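Local coordinates for protein NAD nucleotidase (Haemophilus influenzae, PDB 3ZTV) that degrades NAD to adenosine and nicotinamide riboside in the periplasm, acting as a zinc-containing pyrophosphatase and 5'-nucleotidase, at residues A88-G93 and E117-P122; G111-L116 and Y137-P142; G256-V261 and E281-I286; I212-N217 and L249-P254. One frame throughout, in Å; residues are numbered along the deposited sequence.

Interaction 1: residues A88-G93 and E117-P122; sequences AVMNAG and EPLKIP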
loop_
_atom_site.group_PDB
_atom_site.type_symbol
_atom_site.label_atom_id
_atom_site.label_comp_id
_atom_site.label_asym_id
_atom_site.label_seq_id
_atom_site.Cartn_x
_atom_site.Cartn_y
_atom_site.Cartn_z
ATOM N N ALA A 88 22.550 -5.550 -27.257
ATOM C CA ALA A 88 23.247 -5.040 -28.428
ATOM C C ALA A 88 22.324 -4.225 -29.339
ATOM O O ALA A 88 22.674 -3.125 -29.788
ATOM C CB ALA A 88 23.898 -6.191 -29.200
ATOM N N VAL A 89 21.150 -4.767 -29.631
ATOM C CA VAL A 89 20.234 -4.053 -30.526
ATOM C C VAL A 89 19.600 -2.834 -29.845
ATOM O O VAL A 89 19.362 -1.805 -30.491
ATOM C CB VAL A 89 19.185 -4.975 -31.196
ATOM C CG1 VAL A 89 19.883 -6.070 -32.037
ATOM C CG2 VAL A 89 18.249 -5.595 -30.168
ATOM N N MET A 90 19.360 -2.930 -28.541
ATOM C CA MET A 90 18.873 -1.777 -27.778
ATOM C C MET A 90 19.901 -0.654 -27.764
ATOM O O MET A 90 19.564 0.514 -27.985
ATOM C CB MET A 90 18.522 -2.196 -26.347
ATOM C CG MET A 90 17.288 -3.080 -26.266
ATOM S SD MET A 90 17.061 -3.883 -24.662
ATOM C CE MET A 90 16.413 -2.535 -23.660
ATOM N N ASN A 91 21.167 -1.002 -27.525
ATOM C CA ASN A 91 22.235 -0.014 -27.557
ATOM C C ASN A 91 22.276 0.686 -28.912
ATOM O O ASN A 91 22.457 1.905 -28.985
ATOM C CB ASN A 91 23.582 -0.673 -27.263
ATOM C CG ASN A 91 23.749 -1.034 -25.798
ATOM O OD1 ASN A 91 22.998 -0.569 -24.936
ATOM N ND2 ASN A 91 24.751 -1.851 -25.504
ATOM N N ALA A 92 22.094 -0.086 -29.982
ATOM C CA ALA A 92 22.139 0.451 -31.342
ATOM C C ALA A 92 20.985 1.406 -31.642
ATOM O O ALA A 92 21.069 2.218 -32.569
ATOM C CB ALA A 92 22.177 -0.682 -32.365
ATOM N N GLY A 93 19.905 1.305 -30.868
ATOM C CA GLY A 93 18.781 2.211 -31.000
ATOM C C GLY A 93 18.912 3.499 -30.205
ATOM O O GLY A 93 18.093 4.405 -30.360
ATOM N N GLU A 117 24.575 -5.585 -17.638
ATOM C CA GLU A 117 26.016 -5.358 -17.785
ATOM C C GLU A 117 26.368 -4.779 -19.161
ATOM O O GLU A 117 26.998 -3.727 -19.234
ATOM C CB GLU A 117 26.829 -6.622 -17.474
ATOM C CG GLU A 117 28.343 -6.439 -17.555
ATOM C CD GLU A 117 28.915 -5.605 -16.415
ATOM O OE1 GLU A 117 28.134 -4.954 -15.684
ATOM O OE2 GLU A 117 30.153 -5.604 -16.245
ATOM N N PRO A 118 25.948 -5.444 -20.257
ATOM C CA PRO A 118 26.216 -4.897 -21.595
ATOM C C PRO A 118 25.296 -3.728 -21.994
ATOM O O PRO A 118 25.629 -2.993 -22.927
ATOM C CB PRO A 118 25.987 -6.101 -22.521
ATOM C CG PRO A 118 25.049 -6.988 -21.779
ATOM C CD PRO A 118 25.386 -6.805 -20.316
ATOM N N LEU A 119 24.160 -3.561 -21.313
ATOM C CA LEU A 119 23.183 -2.531 -21.686
ATOM C C LEU A 119 23.674 -1.142 -21.288
ATOM O O LEU A 119 24.025 -0.913 -20.125
ATOM C CB LEU A 119 21.822 -2.835 -21.044
ATOM C CG LEU A 119 20.671 -1.898 -21.399
ATOM C CD1 LEU A 119 20.286 -2.083 -22.851
ATOM C CD2 LEU A 119 19.479 -2.147 -20.490
ATOM N N LYS A 120 23.715 -0.217 -22.243
ATOM C CA LYS A 120 24.196 1.133 -21.962
ATOM C C LYS A 120 23.071 2.176 -21.912
ATOM O O LYS A 120 23.322 3.367 -21.697
ATOM C CB LYS A 120 25.278 1.534 -22.970
ATOM C CG LYS A 120 26.491 0.602 -22.945
ATOM C CD LYS A 120 26.993 0.405 -21.515
ATOM C CE LYS A 120 28.046 -0.687 -21.420
ATOM N NZ LYS A 120 28.398 -0.999 -20.005
ATOM N N ILE A 121 21.838 1.722 -22.098
ATOM C CA ILE A 121 20.664 2.580 -21.976
ATOM C C ILE A 121 20.363 2.818 -20.485
ATOM O O ILE A 121 20.265 1.859 -19.723
ATOM C CB ILE A 121 19.439 1.893 -22.630
ATOM C CG1 ILE A 121 19.733 1.489 -24.088
ATOM C CG2 ILE A 121 18.200 2.763 -22.516
ATOM C CD1 ILE A 121 20.367 2.586 -24.947
ATOM N N PRO A 122 20.196 4.087 -20.064
ATOM C CA PRO A 122 19.839 4.331 -18.658
ATOM C C PRO A 122 18.561 3.611 -18.243
ATOM O O PRO A 122 17.573 3.620 -18.987
ATOM C CB PRO A 122 19.625 5.841 -18.615
ATOM C CG PRO A 122 20.555 6.369 -19.669
ATOM C CD PRO A 122 20.490 5.340 -20.785
#

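Interaction 2: residues G111-L116 and Y137-P142; sequences GLLKLL and YNKWKP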
loop_
_atom_site.group_PDB
_atom_site.type_symbol
_atom_site.label_atom_id
_atom_site.label_comp_id
_atom_site.label_asym_id
_atom_site.label_seq_id
_atom_site.Cartn_x
_atom_site.Cartn_y
_atom_site.Cartn_z
ATOM N N GLY A 111 20.131 -13.384 -13.864
ATOM C CA GLY A 111 19.763 -13.175 -15.251
ATOM C C GLY A 111 19.610 -11.703 -15.600
ATOM O O GLY A 111 19.995 -11.274 -16.686
ATOM N N LEU A 112 19.053 -10.909 -14.687
ATOM C CA LEU A 112 18.898 -9.487 -14.969
ATOM C C LEU A 112 20.261 -8.810 -15.046
ATOM O O LEU A 112 20.496 -7.960 -15.900
ATOM C CB LEU A 112 18.005 -8.804 -13.928
ATOM C CG LEU A 112 17.761 -7.311 -14.164
ATOM C CD1 LEU A 112 17.357 -7.031 -15.612
ATOM C CD2 LEU A 112 16.718 -6.782 -13.187
ATOM N N LEU A 113 21.171 -9.200 -14.159
ATOM C CA LEU A 113 22.510 -8.640 -14.193
ATOM C C LEU A 113 23.172 -8.862 -15.559
ATOM O O LEU A 113 23.871 -7.987 -16.064
ATOM C CB LEU A 113 23.362 -9.225 -13.064
ATOM C CG LEU A 113 24.733 -8.576 -12.877
ATOM C CD1 LEU A 113 24.593 -7.106 -12.512
ATOM C CD2 LEU A 113 25.531 -9.325 -11.819
ATOM N N LYS A 114 22.940 -10.031 -16.158
ATOM C CA LYS A 114 23.546 -10.355 -17.452
ATOM C C LYS A 114 23.015 -9.474 -18.583
ATOM O O LYS A 114 23.714 -9.209 -19.561
ATOM C CB LYS A 114 23.349 -11.834 -17.791
ATOM C CG LYS A 114 24.175 -12.769 -16.930
ATOM C CD LYS A 114 23.955 -14.221 -17.318
ATOM C CE LYS A 114 24.346 -14.463 -18.765
ATOM N NZ LYS A 114 24.093 -15.870 -19.187
ATOM N N LEU A 115 21.766 -9.032 -18.467
ATOM C CA LEU A 115 21.237 -8.041 -19.407
ATOM C C LEU A 115 21.828 -6.657 -19.146
ATOM O O LEU A 115 22.255 -5.958 -20.064
ATOM C CB LEU A 115 19.706 -7.965 -19.334
ATOM C CG LEU A 115 19.057 -6.803 -20.097
ATOM C CD1 LEU A 115 19.212 -6.991 -21.602
ATOM C CD2 LEU A 115 17.577 -6.650 -19.756
ATOM N N LEU A 116 21.853 -6.260 -17.878
ATOM C CA LEU A 116 22.228 -4.892 -17.529
ATOM C C LEU A 116 23.712 -4.578 -17.770
ATOM O O LEU A 116 24.060 -3.434 -18.066
ATOM C CB LEU A 116 21.832 -4.578 -16.076
ATOM C CG LEU A 116 20.326 -4.625 -15.774
ATOM C CD1 LEU A 116 20.036 -4.158 -14.353
ATOM C CD2 LEU A 116 19.531 -3.784 -16.764
ATOM N N TYR A 137 22.125 -3.812 -6.699
ATOM C CA TYR A 137 22.237 -2.518 -6.039
ATOM C C TYR A 137 22.868 -1.493 -6.979
ATOM O O TYR A 137 23.858 -1.782 -7.643
ATOM C CB TYR A 137 23.076 -2.653 -4.768
ATOM C CG TYR A 137 23.056 -1.416 -3.898
ATOM C CD1 TYR A 137 21.870 -0.963 -3.328
ATOM C CD2 TYR A 137 24.219 -0.706 -3.640
ATOM C CE1 TYR A 137 21.845 0.168 -2.525
ATOM C CE2 TYR A 137 24.202 0.427 -2.833
ATOM C CZ TYR A 137 23.012 0.856 -2.284
ATOM O OH TYR A 137 22.988 1.979 -1.483
ATOM N N ASN A 138 22.285 -0.298 -7.034
ATOM C CA ASN A 138 22.820 0.800 -7.843
ATOM C C ASN A 138 22.902 0.532 -9.351
ATOM O O ASN A 138 23.757 1.097 -10.036
ATOM C CB ASN A 138 24.202 1.243 -7.335
ATOM C CG ASN A 138 24.134 2.029 -6.037
ATOM O OD1 ASN A 138 25.082 2.025 -5.249
ATOM N ND2 ASN A 138 23.016 2.708 -5.809
ATOM N N LYS A 139 22.032 -0.327 -9.872
ATOM C CA LYS A 139 22.040 -0.616 -11.304
ATOM C C LYS A 139 20.984 0.193 -12.069
ATOM O O LYS A 139 20.965 0.200 -13.296
ATOM C CB LYS A 139 21.842 -2.110 -11.551
ATOM C CG LYS A 139 22.982 -2.997 -11.045
ATOM C CD LYS A 139 24.316 -2.643 -11.694
ATOM C CE LYS A 139 25.422 -3.604 -11.255
ATOM N NZ LYS A 139 26.743 -3.190 -11.796
ATOM N N TRP A 140 20.101 0.870 -11.338
ATOM C CA TRP A 140 19.121 1.768 -11.938
ATOM C C TRP A 140 18.731 2.834 -10.938
ATOM O O TRP A 140 19.085 2.743 -9.753
ATOM C CB TRP A 140 17.893 1.007 -12.414
ATOM C CG TRP A 140 17.131 0.258 -11.354
ATOM C CD1 TRP A 140 16.200 0.764 -10.463
ATOM C CD2 TRP A 140 17.197 -1.151 -11.105
ATOM N NE1 TRP A 140 15.689 -0.256 -9.686
ATOM C CE2 TRP A 140 16.301 -1.435 -10.047
ATOM C CE3 TRP A 140 17.941 -2.204 -11.664
ATOM C CZ2 TRP A 140 16.108 -2.731 -9.575
ATOM C CZ3 TRP A 140 17.753 -3.479 -11.176
ATOM C CH2 TRP A 140 16.857 -3.735 -10.142
ATOM N N LYS A 141 18.007 3.844 -11.415
ATOM C CA LYS A 141 17.540 4.965 -10.593
ATOM C C LYS A 141 16.018 5.033 -10.629
ATOM O O LYS A 141 15.401 4.515 -11.562
ATOM C CB LYS A 141 18.141 6.277 -11.095
ATOM C CG LYS A 141 19.646 6.343 -10.918
ATOM C CD LYS A 141 20.213 7.702 -11.280
ATOM C CE LYS A 141 20.354 7.850 -12.784
ATOM N NZ LYS A 141 20.931 9.174 -13.174
ATOM N N PRO A 142 15.396 5.668 -9.623
ATOM C CA PRO A 142 13.929 5.773 -9.648
ATOM C C PRO A 142 13.393 6.762 -10.692
ATOM O O PRO A 142 12.286 6.570 -11.201
ATOM C CB PRO A 142 13.586 6.241 -8.224
ATOM C CG PRO A 142 14.836 6.950 -7.759
ATOM C CD PRO A 142 15.967 6.141 -8.344
#

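Interaction 3: residues G256-V261 and E281-I286; sequences GEPVFV and EGIASI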
loop_
_atom_site.group_PDB
_atom_site.type_symbol
_atom_site.label_atom_id
_atom_site.label_comp_id
_atom_site.label_asym_id
_atom_site.label_seq_id
_atom_site.Cartn_x
_atom_site.Cartn_y
_atom_site.Cartn_z
ATOM N N GLY A 256 -8.305 17.514 -12.326
ATOM C CA GLY A 256 -8.960 17.977 -13.535
ATOM C C GLY A 256 -8.024 18.160 -14.716
ATOM O O GLY A 256 -8.465 18.583 -15.777
ATOM N N GLU A 257 -6.739 17.826 -14.555
ATOM C CA GLU A 257 -5.766 17.980 -15.644
ATOM C C GLU A 257 -5.764 16.761 -16.573
ATOM O O GLU A 257 -6.052 15.652 -16.137
ATOM C CB GLU A 257 -4.365 18.228 -15.072
ATOM C CG GLU A 257 -4.327 19.376 -14.045
ATOM C CD GLU A 257 -4.885 20.677 -14.566
ATOM O OE1 GLU A 257 -5.964 20.679 -15.200
ATOM O OE2 GLU A 257 -4.245 21.726 -14.328
ATOM N N PRO A 258 -5.465 16.966 -17.861
ATOM C CA PRO A 258 -5.435 15.824 -18.790
ATOM C C PRO A 258 -4.254 14.897 -18.529
ATOM O O PRO A 258 -3.185 15.354 -18.123
ATOM C CB PRO A 258 -5.312 16.476 -20.176
ATOM C CG PRO A 258 -4.772 17.853 -19.925
ATOM C CD PRO A 258 -5.200 18.254 -18.532
ATOM N N VAL A 259 -4.479 13.603 -18.738
ATOM C CA VAL A 259 -3.430 12.589 -18.681
ATOM C C VAL A 259 -3.578 11.717 -19.924
ATOM O O VAL A 259 -4.689 11.273 -20.245
ATOM C CB VAL A 259 -3.572 11.680 -17.435
ATOM C CG1 VAL A 259 -2.367 10.721 -17.327
ATOM C CG2 VAL A 259 -3.733 12.496 -16.132
ATOM N N PHE A 260 -2.464 11.436 -20.592
ATOM C CA PHE A 260 -2.480 10.596 -21.794
ATOM C C PHE A 260 -1.794 9.263 -21.514
ATOM O O PHE A 260 -0.780 9.227 -20.821
ATOM C CB PHE A 260 -1.824 11.343 -22.955
ATOM C CG PHE A 260 -2.543 12.610 -23.299
ATOM C CD1 PHE A 260 -3.662 12.576 -24.116
ATOM C CD2 PHE A 260 -2.157 13.823 -22.751
ATOM C CE1 PHE A 260 -4.371 13.739 -24.413
ATOM C CE2 PHE A 260 -2.863 14.997 -23.049
ATOM C CZ PHE A 260 -3.963 14.949 -23.879
ATOM N N VAL A 261 -2.377 8.179 -22.020
ATOM C CA VAL A 261 -1.872 6.823 -21.784
ATOM C C VAL A 261 -1.790 6.088 -23.116
ATOM O O VAL A 261 -2.742 6.114 -23.906
ATOM C CB VAL A 261 -2.845 6.044 -20.866
ATOM C CG1 VAL A 261 -2.370 4.606 -20.645
ATOM C CG2 VAL A 261 -3.054 6.777 -19.539
ATOM N N GLU A 281 2.329 26.098 -17.490
ATOM C CA GLU A 281 1.898 25.472 -16.242
ATOM C C GLU A 281 2.012 23.941 -16.277
ATOM O O GLU A 281 1.679 23.269 -15.300
ATOM C CB GLU A 281 0.463 25.896 -15.899
ATOM C CG GLU A 281 0.269 27.401 -15.691
ATOM C CD GLU A 281 0.181 28.190 -16.993
ATOM O OE1 GLU A 281 -0.144 27.605 -18.052
ATOM O OE2 GLU A 281 0.436 29.414 -16.953
ATOM N N GLY A 282 2.459 23.392 -17.403
ATOM C CA GLY A 282 2.728 21.966 -17.486
ATOM C C GLY A 282 1.524 21.123 -17.875
ATOM O O GLY A 282 1.490 19.921 -17.582
ATOM N N ILE A 283 0.542 21.731 -18.539
ATOM C CA ILE A 283 -0.608 20.984 -19.047
ATOM C C ILE A 283 -0.301 20.461 -20.457
ATOM O O ILE A 283 0.121 21.228 -21.323
ATOM C CB ILE A 283 -1.867 21.862 -19.084
ATOM C CG1 ILE A 283 -2.192 22.394 -17.681
ATOM C CG2 ILE A 283 -3.036 21.089 -19.693
ATOM C CD1 ILE A 283 -2.468 21.313 -16.663
ATOM N N ALA A 284 -0.474 19.154 -20.674
ATOM C CA ALA A 284 -0.145 18.525 -21.954
ATOM C C ALA A 284 -1.302 18.580 -22.949
ATOM O O ALA A 284 -2.454 18.377 -22.582
ATOM C CB ALA A 284 0.283 17.071 -21.727
ATOM N N SER A 285 -0.956 18.819 -24.215
ATOM C CA SER A 285 -1.883 18.693 -25.337
ATOM C C SER A 285 -1.181 17.945 -26.462
ATOM O O SER A 285 0.049 17.976 -26.568
ATOM C CB SER A 285 -2.340 20.065 -25.827
ATOM O OG SER A 285 -1.231 20.875 -26.132
ATOM N N ILE A 286 -1.970 17.287 -27.304
ATOM C CA ILE A 286 -1.438 16.437 -28.368
ATOM C C ILE A 286 -1.338 17.177 -29.705
ATOM O O ILE A 286 -2.306 17.788 -30.159
ATOM C CB ILE A 286 -2.315 15.179 -28.542
ATOM C CG1 ILE A 286 -2.412 14.410 -27.216
ATOM C CG2 ILE A 286 -1.774 14.294 -29.676
ATOM C CD1 ILE A 286 -1.064 14.150 -26.549
HETATM O O HOH W 1 -1.428 17.582 -18.452
#

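Interaction 4: residues I212-N217 and L249-P254; sequences IAQKVN and LEFKNP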
loop_
_atom_site.group_PDB
_atom_site.type_symbol
_atom_site.label_atom_id
_atom_site.label_comp_id
_atom_site.label_asym_id
_atom_site.label_seq_id
_atom_site.Cartn_x
_atom_site.Cartn_y
_atom_site.Cartn_z
ATOM N N ILE A 212 -4.040 4.714 -12.561
ATOM C CA ILE A 212 -3.144 5.777 -12.137
ATOM C C ILE A 212 -3.557 7.124 -12.745
ATOM O O ILE A 212 -3.607 8.152 -12.040
ATOM C CB ILE A 212 -1.673 5.428 -12.478
ATOM C CG1 ILE A 212 -1.184 4.261 -11.611
ATOM C CG2 ILE A 212 -0.769 6.635 -12.316
ATOM C CD1 ILE A 212 0.181 3.694 -12.021
ATOM N N ALA A 213 -3.872 7.119 -14.040
ATOM C CA ALA A 213 -4.281 8.349 -14.720
ATOM C C ALA A 213 -5.475 9.006 -14.033
ATOM O O ALA A 213 -5.553 10.230 -13.948
ATOM C CB ALA A 213 -4.600 8.071 -16.177
ATOM N N GLN A 214 -6.390 8.189 -13.512
ATOM C CA GLN A 214 -7.629 8.708 -12.927
ATOM C C GLN A 214 -7.542 8.975 -11.431
ATOM O O GLN A 214 -8.382 9.698 -10.882
ATOM C CB GLN A 214 -8.782 7.757 -13.220
ATOM C CG GLN A 214 -9.107 7.657 -14.699
ATOM C CD GLN A 214 -10.151 6.607 -14.986
ATOM O OE1 GLN A 214 -9.841 5.419 -15.062
ATOM N NE2 GLN A 214 -11.397 7.034 -15.143
ATOM N N LYS A 215 -6.529 8.415 -10.776
ATOM C CA LYS A 215 -6.429 8.477 -9.315
ATOM C C LYS A 215 -5.235 9.254 -8.790
ATOM O O LYS A 215 -5.166 9.553 -7.600
ATOM C CB LYS A 215 -6.415 7.069 -8.716
ATOM C CG LYS A 215 -7.720 6.318 -8.881
ATOM C CD LYS A 215 -7.721 4.993 -8.138
ATOM C CE LYS A 215 -9.083 4.318 -8.238
ATOM N NZ LYS A 215 -9.095 2.979 -7.582
ATOM N N VAL A 216 -4.285 9.574 -9.660
ATOM C CA VAL A 216 -3.029 10.187 -9.251
ATOM C C VAL A 216 -2.855 11.524 -9.968
ATOM O O VAL A 216 -3.112 11.620 -11.170
ATOM C CB VAL A 216 -1.833 9.246 -9.577
ATOM C CG1 VAL A 216 -0.499 9.939 -9.368
ATOM C CG2 VAL A 216 -1.917 7.956 -8.756
ATOM N N ASN A 217 -2.428 12.540 -9.223
ATOM C CA ASN A 217 -2.185 13.868 -9.784
ATOM C C ASN A 217 -0.747 14.090 -10.259
ATOM O O ASN A 217 0.183 13.379 -9.855
ATOM C CB ASN A 217 -2.546 14.964 -8.761
ATOM C CG ASN A 217 -4.007 14.943 -8.370
ATOM O OD1 ASN A 217 -4.355 14.988 -7.178
ATOM N ND2 ASN A 217 -4.869 14.861 -9.362
ATOM N N LEU A 249 -5.078 7.118 -25.325
ATOM C CA LEU A 249 -6.215 7.374 -24.451
ATOM C C LEU A 249 -5.998 8.665 -23.666
ATOM O O LEU A 249 -4.859 9.071 -23.423
ATOM C CB LEU A 249 -6.400 6.221 -23.464
ATOM C CG LEU A 249 -6.891 4.907 -24.070
ATOM C CD1 LEU A 249 -6.884 3.820 -23.000
ATOM C CD2 LEU A 249 -8.281 5.094 -24.671
ATOM N N GLU A 250 -7.100 9.307 -23.286
ATOM C CA GLU A 250 -7.055 10.547 -22.510
ATOM C C GLU A 250 -8.016 10.484 -21.330
ATOM O O GLU A 250 -9.159 10.069 -21.484
ATOM C CB GLU A 250 -7.420 11.759 -23.384
ATOM C CG GLU A 250 -7.386 13.080 -22.625
ATOM C CD GLU A 250 -7.792 14.288 -23.459
ATOM O OE1 GLU A 250 -7.850 14.200 -24.705
ATOM O OE2 GLU A 250 -8.045 15.345 -22.844
ATOM N N PHE A 251 -7.539 10.910 -20.163
ATOM C CA PHE A 251 -8.327 10.968 -18.938
ATOM C C PHE A 251 -8.164 12.326 -18.276
ATOM O O PHE A 251 -7.356 13.141 -18.718
ATOM C CB PHE A 251 -7.886 9.846 -17.983
ATOM C CG PHE A 251 -8.018 8.482 -18.585
ATOM C CD1 PHE A 251 -9.223 7.806 -18.523
ATOM C CD2 PHE A 251 -6.953 7.893 -19.261
ATOM C CE1 PHE A 251 -9.368 6.562 -19.114
ATOM C CE2 PHE A 251 -7.097 6.650 -19.860
ATOM C CZ PHE A 251 -8.303 5.984 -19.783
ATOM N N LYS A 252 -8.956 12.567 -17.235
ATOM C CA LYS A 252 -8.697 13.647 -16.288
ATOM C C LYS A 252 -8.254 13.052 -14.956
ATOM O O LYS A 252 -8.848 12.079 -14.474
ATOM C CB LYS A 252 -9.960 14.485 -16.041
ATOM C CG LYS A 252 -10.249 15.573 -17.067
ATOM C CD LYS A 252 -11.476 16.396 -16.644
ATOM C CE LYS A 252 -11.816 17.492 -17.646
ATOM N NZ LYS A 252 -10.801 18.577 -17.660
ATOM N N ASN A 253 -7.228 13.634 -14.357
ATOM C CA ASN A 253 -6.844 13.228 -13.018
ATOM C C ASN A 253 -7.761 13.911 -11.987
ATOM O O ASN A 253 -8.628 14.714 -12.366
ATOM C CB ASN A 253 -5.343 13.469 -12.783
ATOM C CG ASN A 253 -4.956 14.945 -12.758
ATOM O OD1 ASN A 253 -5.806 15.829 -12.580
ATOM N ND2 ASN A 253 -3.664 15.218 -12.922
ATOM N N PRO A 254 -7.612 13.589 -10.689
ATOM C CA PRO A 254 -8.524 14.175 -9.696
ATOM C C PRO A 254 -8.500 15.703 -9.695
ATOM O O PRO A 254 -9.516 16.333 -9.357
ATOM C CB PRO A 254 -8.007 13.597 -8.375
ATOM C CG PRO A 254 -7.447 12.235 -8.788
ATOM C CD PRO A 254 -6.794 12.500 -10.125
HETATM O O HOH W 2 -10.149 11.163 -12.267
HETATM O O HOH W 3 -1.850 12.929 -13.159
#

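Interaction 1: residues A88-G93 and E117-P122
N91 sets its CG anti to its own carbonyl carbon (chi1 -74°), and chi2 near -15° turns the amide so that OD1 and ND2 both meet the backbone of P118 to K120; L119 has CG anti to the backbone N, and its chi2 then brings CD1 to the helix. The contact belongs to the alpha/beta core of the calcineurin-like phosphoesterase domain. Helix 84-93 and the loop that closes the next beta-alpha-beta crossover, from strand 97-99 through helix 108-116 to strand 123-124, meet here. The asparagine uses both ends of its amide. OD1 accepts from K120 N at 2.8 Å in a nearly straight bond (169° at the hydrogen), while ND2 donates to P118 O at 3.0 Å, the acceptor lying almost exactly in the amide plane. Two bonds to backbone groups flanking L119 fix the carboxamide's rotation. Beside this polar clasp runs an apolar one. M90, its chain bent at chi3, has L119 CD1 against both its ends: CB lies 3.9 Å and CE 4.0 Å from that methyl. I121 CD1 lies against the backbone carbonyl of the same methionine, 3.8 Å from M90 O. F98 of strand 97-99, the neighbour of strand 123-124 in the sheet, touches M90, L119 and I121, and M90 also touches H21 and A71, in the loops that flank zinc-binding residues. The lysine folds back over its own loop: K120 NZ donates to E117 O at 3.2 Å, nearly in line with the C=O bond.

Interaction 2: residues G111-L116 and Y137-P142
K139 is the first residue of 137-142 to reach L113 and L116 on helix 108-116. Its CB rests 3.9 Å from L116 CD1. A bend at chi2 (-59°) then turns CD, and the aliphatic chain beyond it crosses L113 obliquely, with CE 3.8 Å from L113 CD1. Only the methylene part of the lysine is used, so its contact with the leucines is purely van der Waals. W140 follows, meeting L112 and L116. Its CG stands between the backbone N and the carbonyl carbon (chi1 60°), and the indole presents its six-membered ring to the helix. L116 CD1 comes to the edge of that ring, close to its plane, 3.9 Å from W140 CE3. L112 crosses the indole at about a right angle and sets its CD2 4.0 Å from W140 CZ3. The single methyl of L116 is therefore shared between the lysine CB and the tryptophan rim. W140 NE1 donates to V128 O, a bond that should fix the rotation of the indole and satisfy its one polar atom. At K141 the backbone bonds to V123 and S125; at P142 it pairs with G157 of strand 151-159. Along the same segment Y137 and N138 pack on K191 of the second subunit, and K141 and P142 on its Q192. Within the phosphoesterase domain, W140 packs against helix 108-116 and against V123 of strand 123-124, a valine that also touches L116 at the end of the helix.

Interaction 3: residues G256-V261 and E281-I286
F260 faces I286 and A284, and its side chain can be followed outward from CB. That carbon points toward 281-286, and chi1 of -61° sets CG anti to the carbonyl carbon. CG lies 3.9 Å from I286 CD1, which sits over the ring centre in a CH-pi contact, 3.7 Å from the centroid and only 3° off the normal. On one flank CD1 and CE1 run beneath the isoleucine, with CE1 3.5 Å from I286 CG1. On the other, CD2 approaches A284 CB, and CE2 brings the ring edge to A284 O, in plane at 3.4 Å. CZ, the tip, falls between I286 CG1 and that carbonyl. The two strands belong to different sheets, the facing central layers of the alpha-beta-beta-alpha sandwich of metallophosphoesterases, and they cross at 52°. The ring lies between the two sheets; A284 also touches V276 and F278, and I286 touches L274, on the adjacent strand 270-278. Toward the start of the strand P258 CG packs 3.7 Å from I283 CG2, the proline and isoleucine crossing at about a right angle. Next to them a water accepts from A284 N at 2.9 Å and also lies 2.9 Å from P258 O.

Interaction 4: residues I212-N217 and L249-P254
Q214 O and K252 O, one from the last turn of a helix and one from an edge strand, are gripped by a single water that donates to both, each at 2.7 Å. Two acceptors cannot bond to each other, and the water supplies the protons that join them. A second water joins an acceptor to a donor: it donates to V216 O at 2.7 Å and accepts from N253 ND2. The asparagine's CG stands between its backbone N and carbonyl carbon (chi1 67°). At the other end of its amide, OD1 accepts from E257 N, just before strand 258-263. In the metallophosphoesterase sandwich, helix 206-215 covers the sheet that ends in strand 249-252, and F251 is the strand's side of that packing. Its ring meets A213 CB 3.9 Å from F251 CD2 and Q214 CG 3.8 Å from F251 CD1. Further along, P254 CD approaches Q214 O to 3.3 Å beside the end of the helix, and the proline itself packs on K175 of the second subunit. A213 O is buried here without a hydrogen-bond partner; N253 CA, 3.4 Å away, offers it a CA-H...O contact. Acceptors from a helix end and a strand thus face each other, the negative end of the helix dipole probably adding to the need for donors, which the waters supply.

The four contacts form two pairs. Interactions 1 and 2 adjoin at residues 116 and 117, so helix 108-116 makes interaction 2 and the loop after it interaction 1; their centres are about 12 Å apart. The centres of interactions 3 and 4 lie about 9 Å apart, and their neighbouring strands are joined by a probable hydrogen bond between V259 O and F251 N, 2.9 Å. Between the pairs, centres are about 30 to 32 Å apart, nearest atoms as close as about 12 Å (interactions 2 and 4). The side chains of M90 and L112 each lie about 13 Å from a zinc ion; interactions 3 and 4 are remote from the annotated sites. Interactions 2 and 4 both pack on the second subunit.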